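Local atomic coordinates of 3-HSA hydroxylase, oxygenase (Rhodococcus sp., PDB entry 2RFQ), a protein that catalyses the flavin-dependent ortho-hydroxylation of the steroid intermediate 3-HSA to the catechol 3,4-DHSA during cholesterol breakdown, as the oxygenase component of a two-component monooxygenase. Residues A[237-242]-A[295-300]; A[230-235]-A[317-322]; A[288-293]-A[334-339]. All blocks are in the same frame, centred on the assembly; numbering follows the deposited sequence.

Interaction 1. Residues A[237-242]-A[295-300]; sequences HPTTIS and RQLSGN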
ATOM      1  N   HIS A 237      26.626   2.160  11.255  1.00  5.55           N
ATOM      2  CA  HIS A 237      26.505   0.717  10.945  1.00  6.39           C
ATOM      3  C   HIS A 237      25.192   0.438  10.209  1.00  6.17           C
ATOM      4  O   HIS A 237      25.213  -0.150   9.118  1.00  5.78           O
ATOM      5  CB  HIS A 237      26.716  -0.127  12.193  1.00  7.74           C
ATOM      6  CG  HIS A 237      26.465  -1.588  11.989  1.00 12.11           C
ATOM      7  ND1 HIS A 237      27.093  -2.323  11.004  1.00 17.75           N
ATOM      8  CD2 HIS A 237      25.640  -2.444  12.636  1.00 14.53           C
ATOM      9  CE1 HIS A 237      26.668  -3.575  11.058  1.00 15.83           C
ATOM     10  NE2 HIS A 237      25.783  -3.672  12.036  1.00 17.06           N
ATOM     11  N   PRO A 238      24.050   0.895  10.758  1.00  6.01           N
ATOM     12  CA  PRO A 238      22.831   0.643   9.967  1.00  6.14           C
ATOM     13  C   PRO A 238      22.842   1.245   8.541  1.00  6.95           C
ATOM     14  O   PRO A 238      22.307   0.637   7.607  1.00  6.95           O
ATOM     15  CB  PRO A 238      21.714   1.245  10.833  1.00  6.31           C
ATOM     16  CG  PRO A 238      22.255   1.087  12.244  1.00  6.35           C
ATOM     17  CD  PRO A 238      23.724   1.493  12.065  1.00  6.03           C
ATOM     18  N   THR A 239      23.453   2.413   8.361  1.00  6.08           N
ATOM     19  CA  THR A 239      23.544   2.984   6.996  1.00  5.83           C
ATOM     20  C   THR A 239      24.421   2.078   6.094  1.00  5.87           C
ATOM     21  O   THR A 239      24.139   1.922   4.897  1.00  6.94           O
ATOM     22  CB  THR A 239      24.065   4.431   7.035  1.00  6.44           C
ATOM     23  OG1 THR A 239      23.140   5.224   7.797  1.00  6.23           O
ATOM     24  CG2 THR A 239      24.181   5.038   5.603  1.00  6.04           C
ATOM     25  N   THR A 240      25.443   1.450   6.687  1.00  6.05           N
ATOM     26  CA  THR A 240      26.271   0.467   5.937  1.00  6.58           C
ATOM     27  C   THR A 240      25.466  -0.753   5.448  1.00  6.79           C
ATOM     28  O   THR A 240      25.813  -1.385   4.451  1.00  7.12           O
ATOM     29  CB  THR A 240      27.572   0.096   6.679  1.00  7.43           C
ATOM     30  OG1 THR A 240      28.699   0.520   5.873  1.00  8.86           O
ATOM     31  CG2 THR A 240      27.704  -1.396   6.885  1.00  7.69           C
ATOM     32  N   ILE A 241      24.360  -1.036   6.136  1.00  6.71           N
ATOM     33  CA  ILE A 241      23.441  -2.094   5.784  1.00  7.44           C
ATOM     34  C   ILE A 241      22.394  -1.634   4.764  1.00  7.61           C
ATOM     35  O   ILE A 241      22.015  -2.403   3.870  1.00 10.47           O
ATOM     36  CB  ILE A 241      22.769  -2.643   7.098  1.00  8.23           C
ATOM     37  CG1 ILE A 241      23.839  -3.212   8.031  1.00 10.00           C
ATOM     38  CG2 ILE A 241      21.565  -3.572   6.791  1.00  8.95           C
ATOM     39  CD1 ILE A 241      24.782  -4.262   7.363  1.00  9.55           C
ATOM     40  N   SER A 242      21.920  -0.403   4.880  1.00  7.03           N
ATOM     41  CA  SER A 242      20.921   0.079   3.915  1.00  6.46           C
ATOM     42  C   SER A 242      21.547   0.516   2.588  1.00  6.84           C
ATOM     43  O   SER A 242      20.955   0.311   1.527  1.00  6.52           O
ATOM     44  CB  SER A 242      20.087   1.249   4.491  1.00  7.11           C
ATOM     45  OG  SER A 242      19.332   0.803   5.608  1.00  9.23           O
ATOM     46  N   ARG A 295      18.223  10.164  -0.963  1.00  6.96           N
ATOM     47  CA  ARG A 295      18.245  11.545  -0.438  1.00  6.59           C
ATOM     48  C   ARG A 295      18.212  11.556   1.073  1.00  6.64           C
ATOM     49  O   ARG A 295      18.983  12.272   1.697  1.00  7.42           O
ATOM     50  CB  ARG A 295      17.078  12.344  -0.981  1.00  8.30           C
ATOM     51  CG  ARG A 295      17.296  12.837  -2.412  1.00  7.82           C
ATOM     52  CD  ARG A 295      16.136  13.732  -2.794  1.00  7.41           C
ATOM     53  NE  ARG A 295      16.133  14.076  -4.221  1.00  7.75           N
ATOM     54  CZ  ARG A 295      16.801  15.112  -4.734  1.00 10.56           C
ATOM     55  NH1 ARG A 295      17.507  15.936  -3.953  1.00  9.97           N
ATOM     56  NH2 ARG A 295      16.770  15.338  -6.041  1.00 15.26           N
ATOM     57  N   GLN A 296      17.340  10.735   1.662  1.00  6.46           N
ATOM     58  CA  GLN A 296      17.280  10.695   3.140  1.00  7.21           C
ATOM     59  C   GLN A 296      18.488   9.994   3.756  1.00  6.82           C
ATOM     60  O   GLN A 296      19.080  10.484   4.740  1.00  7.00           O
ATOM     61  CB  GLN A 296      15.989  10.018   3.590  1.00  7.70           C
ATOM     62  CG  GLN A 296      14.777  10.830   3.150  1.00  8.40           C
ATOM     63  CD  GLN A 296      13.487  10.330   3.748  1.00  8.70           C
ATOM     64  OE1 GLN A 296      13.129   9.150   3.594  1.00  7.35           O
ATOM     65  NE2 GLN A 296      12.770  11.230   4.450  1.00  7.60           N
ATOM     66  N   LEU A 297      18.861   8.847   3.188  1.00  6.67           N
ATOM     67  CA  LEU A 297      19.963   8.079   3.753  1.00  7.50           C
ATOM     68  C   LEU A 297      21.271   8.862   3.728  1.00  7.73           C
ATOM     69  O   LEU A 297      21.966   8.955   4.737  1.00  8.42           O
ATOM     70  CB  LEU A 297      20.119   6.745   3.003  1.00  7.78           C
ATOM     71  CG  LEU A 297      21.050   5.746   3.686  1.00  7.94           C
ATOM     72  CD1 LEU A 297      20.369   5.110   4.927  1.00  9.28           C
ATOM     73  CD2 LEU A 297      21.401   4.679   2.693  1.00  8.55           C
ATOM     74  N   SER A 298      21.593   9.434   2.572  1.00  7.97           N
ATOM     75  CA  SER A 298      22.788  10.252   2.462  1.00  8.89           C
ATOM     76  C   SER A 298      22.623  11.612   3.172  1.00  8.49           C
ATOM     77  O   SER A 298      23.583  12.138   3.778  1.00  9.04           O
ATOM     78  CB  SER A 298      23.176  10.398   0.995  1.00  8.67           C
ATOM     79  OG  SER A 298      22.261  11.194   0.269  1.00 10.37           O
ATOM     80  N   GLY A 299      21.401  12.163   3.130  1.00  8.49           N
ATOM     81  CA  GLY A 299      21.091  13.465   3.761  1.00  7.82           C
ATOM     82  C   GLY A 299      21.324  13.492   5.259  1.00  7.80           C
ATOM     83  O   GLY A 299      21.935  14.442   5.792  1.00  8.72           O
ATOM     84  N   ASN A 300      20.808  12.484   5.957  1.00  7.84           N
ATOM     85  CA  ASN A 300      20.993  12.433   7.398  1.00  7.55           C
ATOM     86  C   ASN A 300      22.475  12.266   7.754  1.00  7.86           C
ATOM     87  O   ASN A 300      22.958  12.879   8.692  1.00  7.87           O
ATOM     88  CB  ASN A 300      20.147  11.308   8.006  1.00  7.87           C
ATOM     89  CG  ASN A 300      18.666  11.586   7.936  1.00  8.28           C
ATOM     90  OD1 ASN A 300      17.860  10.660   7.655  1.00  9.01           O
ATOM     91  ND2 ASN A 300      18.269  12.823   8.220  1.00  6.69           N
TER
HETATM   92  O   HOH W   1      21.578   7.511   7.127  1.00  8.07           O
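Between Leu297 and the pair Thr239 and Ser242 there is no ring, amide or guanidinium to offer a face or an edge; the contact is made by branched and short side chains alone. The flat groups nearby lie elsewhere: the ring of His237 stacks on Trp233 and meets Tyr120 edge-to-face. The contact joins helices 233-266 and 277-309, two members of the helical bundle that forms the C-terminal domain of the acyl-CoA dehydrogenase fold. Leu297 reaches across with CG anti to its backbone N (chi1 -168°), and its branched end settles against two residues one turn apart on the other helix. Thr239 CG2 comes within 3.7 Å of Leu297 CG, the two side chains sliding past each other in opposite directions. Ser242 CB lies 3.9 Å from Leu297 CD1, so the serine presents its carbon to the leucine while its OG is hydrogen-bonded to Thr330 and Gln326 of helix 316-344. Short residues suit this helix face because the leucine supplies the bulk from the other side. An alanine in place of Leu297 would remove CG and both methyls, and would probably open a gap beside Thr239 CG2 and Ser242 CB. Elsewhere on helix 233-266, Ile241 packs against Trp84 and His368, both FMN-binding by similarity. The polar branch of Thr239 is gripped twice: OG1 bonds to the carbonyl of Thr235 one turn back and accepts from a bridging water 2.8 Å from Thr239 OG1, which also donates to Leu297 O over 2.8 Å.

Interaction 2. Residues A[230-235]-A[317-322]; sequences KMPWGT and ELRLRA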
ATOM      1  N   LYS A 230      33.820  10.560  14.935  1.00  7.28           N
ATOM      2  CA  LYS A 230      32.908  10.980  16.006  1.00  7.61           C
ATOM      3  C   LYS A 230      31.446  10.713  15.601  1.00  7.33           C
ATOM      4  O   LYS A 230      30.513  11.035  16.352  1.00  8.39           O
ATOM      5  CB  LYS A 230      33.138  12.446  16.360  1.00  7.86           C
ATOM      6  CG  LYS A 230      34.527  12.640  16.933  1.00 10.55           C
ATOM      7  CD  LYS A 230      34.797  14.080  17.319  1.00 12.71           C
ATOM      8  CE  LYS A 230      36.132  14.162  18.075  1.00 17.62           C
ATOM      9  NZ  LYS A 230      37.326  13.995  17.182  1.00 19.97           N
HETATM   10  N   MSE A 231      31.258  10.155  14.403  1.00  6.19           N
HETATM   11  CA  MSE A 231      29.903   9.803  13.955  1.00  6.25           C
HETATM   12  C   MSE A 231      29.315   8.698  14.837  1.00  5.68           C
HETATM   13  O   MSE A 231      30.042   7.813  15.251  1.00  6.28           O
HETATM   14  CB  MSE A 231      29.913   9.328  12.497  1.00  6.82           C
HETATM   15  CG  MSE A 231      30.293  10.421  11.522  1.00  7.21           C
HETATM   16 SE   MSE A 231      28.739  11.548  11.082  1.00 13.23          SE
HETATM   17  CE  MSE A 231      27.707  10.220  10.039  1.00 10.09           C
ATOM     18  N   PRO A 232      27.995   8.754  15.108  1.00  6.25           N
ATOM     19  CA  PRO A 232      27.363   7.736  15.941  1.00  6.83           C
ATOM     20  C   PRO A 232      27.270   6.381  15.251  1.00  6.78           C
ATOM     21  O   PRO A 232      26.886   6.318  14.082  1.00  5.78           O
ATOM     22  CB  PRO A 232      25.961   8.326  16.227  1.00  6.91           C
ATOM     23  CG  PRO A 232      25.675   9.204  15.076  1.00  6.55           C
ATOM     24  CD  PRO A 232      27.041   9.797  14.688  1.00  6.65           C
ATOM     25  N   TRP A 233      27.639   5.315  15.974  1.00  7.06           N
ATOM     26  CA  TRP A 233      27.498   3.948  15.459  1.00  7.13           C
ATOM     27  C   TRP A 233      26.073   3.657  14.992  1.00  6.88           C
ATOM     28  O   TRP A 233      25.889   2.933  14.000  1.00  6.58           O
ATOM     29  CB  TRP A 233      27.897   2.946  16.551  1.00  8.64           C
ATOM     30  CG  TRP A 233      27.913   1.482  16.131  1.00  9.31           C
ATOM     31  CD1 TRP A 233      27.152   0.483  16.664  1.00 12.18           C
ATOM     32  CD2 TRP A 233      28.767   0.851  15.150  1.00 10.05           C
ATOM     33  NE1 TRP A 233      27.458  -0.718  16.071  1.00 10.72           N
ATOM     34  CE2 TRP A 233      28.447  -0.528  15.146  1.00 10.84           C
ATOM     35  CE3 TRP A 233      29.758   1.312  14.279  1.00 11.90           C
ATOM     36  CZ2 TRP A 233      29.091  -1.452  14.314  1.00  9.88           C
ATOM     37  CZ3 TRP A 233      30.393   0.388  13.421  1.00 10.72           C
ATOM     38  CH2 TRP A 233      30.057  -0.982  13.458  1.00 10.70           C
ATOM     39  N   GLY A 234      25.082   4.196  15.706  1.00  6.62           N
ATOM     40  CA  GLY A 234      23.674   3.950  15.372  1.00  6.51           C
ATOM     41  C   GLY A 234      23.271   4.470  13.997  1.00  5.57           C
ATOM     42  O   GLY A 234      22.254   4.042  13.439  1.00  5.77           O
ATOM     43  N   THR A 235      24.027   5.454  13.480  1.00  5.05           N
ATOM     44  CA  THR A 235      23.913   5.838  12.075  1.00  5.93           C
ATOM     45  C   THR A 235      24.882   5.082  11.140  1.00  5.99           C
ATOM     46  O   THR A 235      24.491   4.591  10.086  1.00  5.75           O
ATOM     47  CB  THR A 235      24.092   7.362  11.902  1.00  6.68           C
ATOM     48  OG1 THR A 235      23.012   8.027  12.568  1.00  7.47           O
ATOM     49  CG2 THR A 235      24.061   7.750  10.415  1.00  7.40           C
ATOM     50  N   GLU A 317      17.836  14.037  18.447  1.00  8.38           N
ATOM     51  CA  GLU A 317      16.707  14.073  17.511  1.00  9.17           C
ATOM     52  C   GLU A 317      17.149  13.703  16.100  1.00  8.44           C
ATOM     53  O   GLU A 317      16.410  13.013  15.376  1.00  7.61           O
ATOM     54  CB  GLU A 317      15.941  15.413  17.528  1.00  9.54           C
ATOM     55  CG  GLU A 317      16.667  16.637  16.915  1.00 14.56           C
ATOM     56  CD  GLU A 317      16.543  16.800  15.365  1.00 20.19           C
ATOM     57  OE1 GLU A 317      17.457  17.451  14.797  1.00 23.40           O
ATOM     58  OE2 GLU A 317      15.564  16.321  14.719  1.00 22.82           O
ATOM     59  N   LEU A 318      18.357  14.137  15.705  1.00  7.07           N
ATOM     60  CA  LEU A 318      18.875  13.788  14.384  1.00  7.21           C
ATOM     61  C   LEU A 318      19.233  12.300  14.279  1.00  6.75           C
ATOM     62  O   LEU A 318      18.953  11.660  13.258  1.00  7.18           O
ATOM     63  CB  LEU A 318      20.074  14.681  14.045  1.00  6.98           C
ATOM     64  CG  LEU A 318      20.809  14.417  12.730  1.00  6.74           C
ATOM     65  CD1 LEU A 318      19.885  14.362  11.518  1.00  6.56           C
ATOM     66  CD2 LEU A 318      21.916  15.485  12.536  1.00  6.78           C
ATOM     67  N   ARG A 319      19.839  11.758  15.333  1.00  6.50           N
ATOM     68  CA  ARG A 319      20.145  10.325  15.360  1.00  6.34           C
ATOM     69  C   ARG A 319      18.854   9.514  15.223  1.00  6.15           C
ATOM     70  O   ARG A 319      18.838   8.482  14.550  1.00  6.59           O
ATOM     71  CB  ARG A 319      20.892   9.961  16.646  1.00  6.87           C
ATOM     72  CG  ARG A 319      22.366  10.395  16.572  1.00  7.42           C
ATOM     73  CD  ARG A 319      23.000  10.439  17.942  1.00  9.30           C
ATOM     74  NE  ARG A 319      23.001   9.138  18.587  1.00  9.01           N
ATOM     75  CZ  ARG A 319      23.329   8.928  19.863  1.00 10.34           C
ATOM     76  NH1 ARG A 319      23.700   9.952  20.647  1.00 10.32           N
ATOM     77  NH2 ARG A 319      23.295   7.690  20.372  1.00 11.59           N
ATOM     78  N   LEU A 320      17.770  10.003  15.841  1.00  6.32           N
ATOM     79  CA  LEU A 320      16.469   9.323  15.715  1.00  5.85           C
ATOM     80  C   LEU A 320      15.916   9.412  14.295  1.00  6.38           C
ATOM     81  O   LEU A 320      15.423   8.404  13.733  1.00  6.83           O
ATOM     82  CB  LEU A 320      15.443   9.909  16.706  1.00  5.03           C
ATOM     83  CG  LEU A 320      15.718   9.575  18.172  1.00  5.24           C
ATOM     84  CD1 LEU A 320      14.871  10.478  19.093  1.00  8.54           C
ATOM     85  CD2 LEU A 320      15.441   8.106  18.471  1.00  8.01           C
ATOM     86  N   ARG A 321      16.001  10.609  13.696  1.00  6.82           N
ATOM     87  CA  ARG A 321      15.572  10.765  12.293  1.00  6.98           C
ATOM     88  C   ARG A 321      16.387   9.870  11.350  1.00  6.30           C
ATOM     89  O   ARG A 321      15.843   9.296  10.396  1.00  6.38           O
ATOM     90  CB  ARG A 321      15.653  12.224  11.810  1.00  8.28           C
ATOM     91  CG  ARG A 321      14.495  13.049  12.336  1.00 11.57           C
ATOM     92  CD  ARG A 321      14.423  14.401  11.654  1.00 14.55           C
ATOM     93  NE  ARG A 321      15.447  15.292  12.171  1.00 16.53           N
ATOM     94  CZ  ARG A 321      16.458  15.798  11.486  1.00 19.16           C
ATOM     95  NH1 ARG A 321      16.619  15.516  10.190  1.00 23.21           N
ATOM     96  NH2 ARG A 321      17.304  16.619  12.109  1.00 18.37           N
ATOM     97  N   ALA A 322      17.685   9.759  11.621  1.00  6.49           N
ATOM     98  CA  ALA A 322      18.573   8.938  10.813  1.00  6.17           C
ATOM     99  C   ALA A 322      18.095   7.498  10.811  1.00  6.25           C
ATOM    100  O   ALA A 322      17.937   6.894   9.764  1.00  6.79           O
ATOM    101  CB  ALA A 322      20.026   9.051  11.308  1.00  6.79           C
TER
HETATM  102  O   HOH W   2      21.389   7.190  14.504  1.00  6.89           O
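Arg319 runs its aliphatic chain past the ring of Pro232, where the start of helix 233-266 meets helix 316-344 in the C-terminal helical domain of the acyl-CoA dehydrogenase fold. From CB, the chain first places CG anti to the carbonyl carbon, and Arg319 CG then packs 3.8 Å from Pro232 CG. Arg319 CD follows, 4.0 Å from Pro232 CB, and here the chain bends (chi3 61°). The turn brings Arg319 NE to 3.9 Å from Pro232 CB, the proline approaching the guanidinium obliquely. At the tip, NH2 forms a salt bridge with the terminal carboxylate of Val394, which ties the C-terminus of the protein to this helix. Proline suits its place: at the N-cap it needs no N-H, its ring offers methylenes to the arginine, and its carbonyl accepts the N-H of Thr235. Further along, Ala322 is small enough for its CB to sit 3.4 Å from Thr235 OG1. That hydroxyl is buried but well supplied, being hydrogen-bonded to Glu304 OE2 of helix 277-309. It also accepts a hydrogen bond from a water 2.7 Å from Thr235 OG1, and the same water donates to the backbone of the other helix, 2.9 Å from Arg319 O.

Interaction 3. Residues A[288-293]-A[334-339]; sequences SDIDAA and ISSIDK
Asp289 and Ser336 face each other with matching first torsions: in each the outer atom stands anti to the carbonyl carbon, Asp289 CG at chi1 -66° and Ser336 OG at -62°. This sets the serine hydroxyl beside the aspartate, with Ser336 OG 3.4 Å from Asp289 CB. Ile290 CB points along the flank of the interface, yet the long branch swings back and carries Ile290 CG1 to 3.6 Å from Ser336 CB. The partners belong to neighbouring antiparallel helices of the C-terminal bundle, 277-309 and 316-344, whose local axes approach to 9.2 Å at an angle of 161°. Serine fits this close spacing, giving a small carbon to the isoleucine and a hydroxyl to the polar side. That hydroxyl bonds to the carbonyl of Arg332 in its own helix and accepts from a water, 2.8 Å from Ser336 OG. The water also donates to the aspartate, 2.6 Å from Asp289 OD2, and accepts from the lysine, 2.8 Å from Lys339 NZ. Asp289 OD1 is used by Arg328 and Arg332 of the second subunit in salt bridges, which link this helix pair to the subunit interface. The lysine and aspartate charges, 4.4 Å apart between Lys339 NZ and Asp289 OD2, are too distant for a direct salt bridge and are bridged by the water. With two arginines on OD1 and a lysine one water away from OD2, the carboxylate is likely to stay ionised although buried.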
ATOM      1  N   SER A 288      11.387   7.203  -8.348  1.00  6.76           N
ATOM      2  CA  SER A 288      11.202   8.284  -7.372  1.00  6.81           C
ATOM      3  C   SER A 288      11.481   7.802  -5.966  1.00  7.13           C
ATOM      4  O   SER A 288      12.105   8.498  -5.170  1.00  7.13           O
ATOM      5  CB  SER A 288       9.793   8.863  -7.469  1.00  6.55           C
ATOM      6  OG  SER A 288       9.611   9.893  -6.497  1.00  7.12           O
ATOM      7  N   ASP A 289      11.013   6.606  -5.659  1.00  6.80           N
ATOM      8  CA  ASP A 289      11.167   6.074  -4.286  1.00  7.15           C
ATOM      9  C   ASP A 289      12.610   5.687  -3.972  1.00  7.57           C
ATOM     10  O   ASP A 289      13.072   5.869  -2.834  1.00  7.38           O
ATOM     11  CB  ASP A 289      10.208   4.920  -4.051  1.00  7.41           C
ATOM     12  CG  ASP A 289       8.753   5.369  -4.072  1.00  8.15           C
ATOM     13  OD1 ASP A 289       8.499   6.602  -3.963  1.00  8.13           O
ATOM     14  OD2 ASP A 289       7.867   4.489  -4.169  1.00  9.21           O
ATOM     15  N   ILE A 290      13.321   5.194  -4.980  1.00  6.76           N
ATOM     16  CA  ILE A 290      14.756   4.911  -4.829  1.00  6.74           C
ATOM     17  C   ILE A 290      15.477   6.221  -4.562  1.00  6.91           C
ATOM     18  O   ILE A 290      16.284   6.307  -3.631  1.00  6.38           O
ATOM     19  CB  ILE A 290      15.330   4.191  -6.076  1.00  5.90           C
ATOM     20  CG1 ILE A 290      14.717   2.782  -6.168  1.00  6.75           C
ATOM     21  CG2 ILE A 290      16.855   4.148  -5.980  1.00  7.10           C
ATOM     22  CD1 ILE A 290      14.871   2.170  -7.577  1.00  7.38           C
ATOM     23  N   ASP A 291      15.157   7.258  -5.342  1.00  6.67           N
ATOM     24  CA  ASP A 291      15.814   8.541  -5.142  1.00  7.35           C
ATOM     25  C   ASP A 291      15.507   9.098  -3.731  1.00  7.24           C
ATOM     26  O   ASP A 291      16.387   9.647  -3.046  1.00  7.79           O
ATOM     27  CB  ASP A 291      15.321   9.526  -6.196  1.00  7.74           C
ATOM     28  CG  ASP A 291      15.911  10.904  -5.997  1.00  8.15           C
ATOM     29  OD1 ASP A 291      17.102  11.099  -6.350  1.00 10.53           O
ATOM     30  OD2 ASP A 291      15.207  11.788  -5.459  1.00 12.23           O
ATOM     31  N   ALA A 292      14.256   8.961  -3.288  1.00  7.54           N
ATOM     32  CA  ALA A 292      13.898   9.454  -1.949  1.00  6.69           C
ATOM     33  C   ALA A 292      14.720   8.732  -0.871  1.00  7.02           C
ATOM     34  O   ALA A 292      15.228   9.355   0.075  1.00  7.21           O
ATOM     35  CB  ALA A 292      12.411   9.270  -1.693  1.00  8.01           C
ATOM     36  N   ALA A 293      14.830   7.412  -1.025  1.00  6.72           N
ATOM     37  CA  ALA A 293      15.634   6.590  -0.111  1.00  6.46           C
ATOM     38  C   ALA A 293      17.051   7.130  -0.021  1.00  7.09           C
ATOM     39  O   ALA A 293      17.557   7.358   1.067  1.00  7.33           O
ATOM     40  CB  ALA A 293      15.648   5.142  -0.574  1.00  6.76           C
ATOM     41  N   ILE A 334      13.462  -1.972  -1.522  1.00  7.71           N
ATOM     42  CA  ILE A 334      12.866  -3.298  -1.778  1.00  9.39           C
ATOM     43  C   ILE A 334      11.508  -3.160  -2.477  1.00  9.26           C
ATOM     44  O   ILE A 334      11.226  -3.886  -3.432  1.00  9.34           O
ATOM     45  CB  ILE A 334      12.767  -4.103  -0.485  1.00 10.24           C
ATOM     46  CG1 ILE A 334      14.190  -4.382   0.021  1.00 11.52           C
ATOM     47  CG2 ILE A 334      12.043  -5.415  -0.732  1.00 11.40           C
ATOM     48  CD1 ILE A 334      14.269  -4.858   1.457  1.00 12.54           C
ATOM     49  N   SER A 335      10.659  -2.247  -2.001  1.00  9.21           N
ATOM     50  CA  SER A 335       9.364  -2.021  -2.668  1.00  9.91           C
ATOM     51  C   SER A 335       9.541  -1.678  -4.144  1.00  9.28           C
ATOM     52  O   SER A 335       8.791  -2.152  -5.005  1.00  8.87           O
ATOM     53  CB  SER A 335       8.609  -0.922  -1.937  1.00 10.80           C
ATOM     54  OG  SER A 335       7.367  -0.620  -2.556  1.00 15.63           O
ATOM     55  N   SER A 336      10.556  -0.863  -4.436  1.00  8.60           N
ATOM     56  CA  SER A 336      10.838  -0.444  -5.804  1.00  8.22           C
ATOM     57  C   SER A 336      11.330  -1.607  -6.657  1.00  8.07           C
ATOM     58  O   SER A 336      10.874  -1.780  -7.799  1.00  8.05           O
ATOM     59  CB  SER A 336      11.844   0.690  -5.765  1.00  8.66           C
ATOM     60  OG  SER A 336      11.245   1.788  -5.051  1.00  7.74           O
ATOM     61  N   ILE A 337      12.233  -2.422  -6.109  1.00  7.20           N
ATOM     62  CA  ILE A 337      12.715  -3.606  -6.857  1.00  7.70           C
ATOM     63  C   ILE A 337      11.516  -4.534  -7.114  1.00  7.51           C
ATOM     64  O   ILE A 337      11.344  -5.084  -8.226  1.00  7.59           O
ATOM     65  CB  ILE A 337      13.820  -4.363  -6.085  1.00  7.91           C
ATOM     66  CG1 ILE A 337      15.067  -3.477  -6.018  1.00  8.77           C
ATOM     67  CG2 ILE A 337      14.157  -5.692  -6.805  1.00  8.58           C
ATOM     68  CD1 ILE A 337      16.050  -3.931  -4.992  1.00  9.68           C
ATOM     69  N   ASP A 338      10.679  -4.706  -6.092  1.00  8.11           N
ATOM     70  CA  ASP A 338       9.492  -5.553  -6.236  1.00  8.53           C
ATOM     71  C   ASP A 338       8.608  -5.080  -7.397  1.00  8.48           C
ATOM     72  O   ASP A 338       8.151  -5.916  -8.218  1.00  9.33           O
ATOM     73  CB  ASP A 338       8.689  -5.591  -4.933  1.00  8.54           C
ATOM     74  CG  ASP A 338       9.348  -6.462  -3.873  1.00  9.71           C
ATOM     75  OD1 ASP A 338      10.397  -7.070  -4.165  1.00  9.55           O
ATOM     76  OD2 ASP A 338       8.825  -6.544  -2.745  1.00 12.22           O
ATOM     77  N   LYS A 339       8.383  -3.761  -7.480  1.00  8.00           N
ATOM     78  CA  LYS A 339       7.565  -3.192  -8.541  1.00  9.09           C
ATOM     79  C   LYS A 339       8.173  -3.532  -9.894  1.00  8.55           C
ATOM     80  O   LYS A 339       7.449  -3.916 -10.822  1.00  9.10           O
ATOM     81  CB  LYS A 339       7.445  -1.661  -8.417  1.00  9.52           C
ATOM     82  CG  LYS A 339       6.621  -1.161  -7.260  1.00 10.78           C
ATOM     83  CD  LYS A 339       6.579   0.388  -7.290  1.00 10.77           C
ATOM     84  CE  LYS A 339       5.721   0.965  -6.164  1.00 14.37           C
ATOM     85  NZ  LYS A 339       6.144   0.504  -4.779  1.00 16.28           N
TER
HETATM   86  O   HOH W   3       8.476   2.030  -4.820  1.00 14.27           O

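How the interactions relate
The three contacts tie helices 233-266, 277-309 and 316-344 together, each contact joining a different pair of the three helices. Interactions 1 and 2 lie about 10 Å apart between centres and touch where Pro238 CD rests 3.2 Å from Trp233 O; interaction 1 is nested within the loop that interaction 2 closes. Interaction 3 lies about 14 Å from interaction 1, its segment 288-293 almost adjoining 295-300, and about 23 Å from interaction 2. Interactions 1 and 3 both border the second subunit. Interaction 1 lies near the probable flavin site: the Ser242 side chain is about 8 Å from those of Trp84 and His368, FMN-binding by similarity. At interaction 3, the Lys339 side chain lies about 13 Å from a bound 3-pyridinium-1-ylpropane-1-sulfonate.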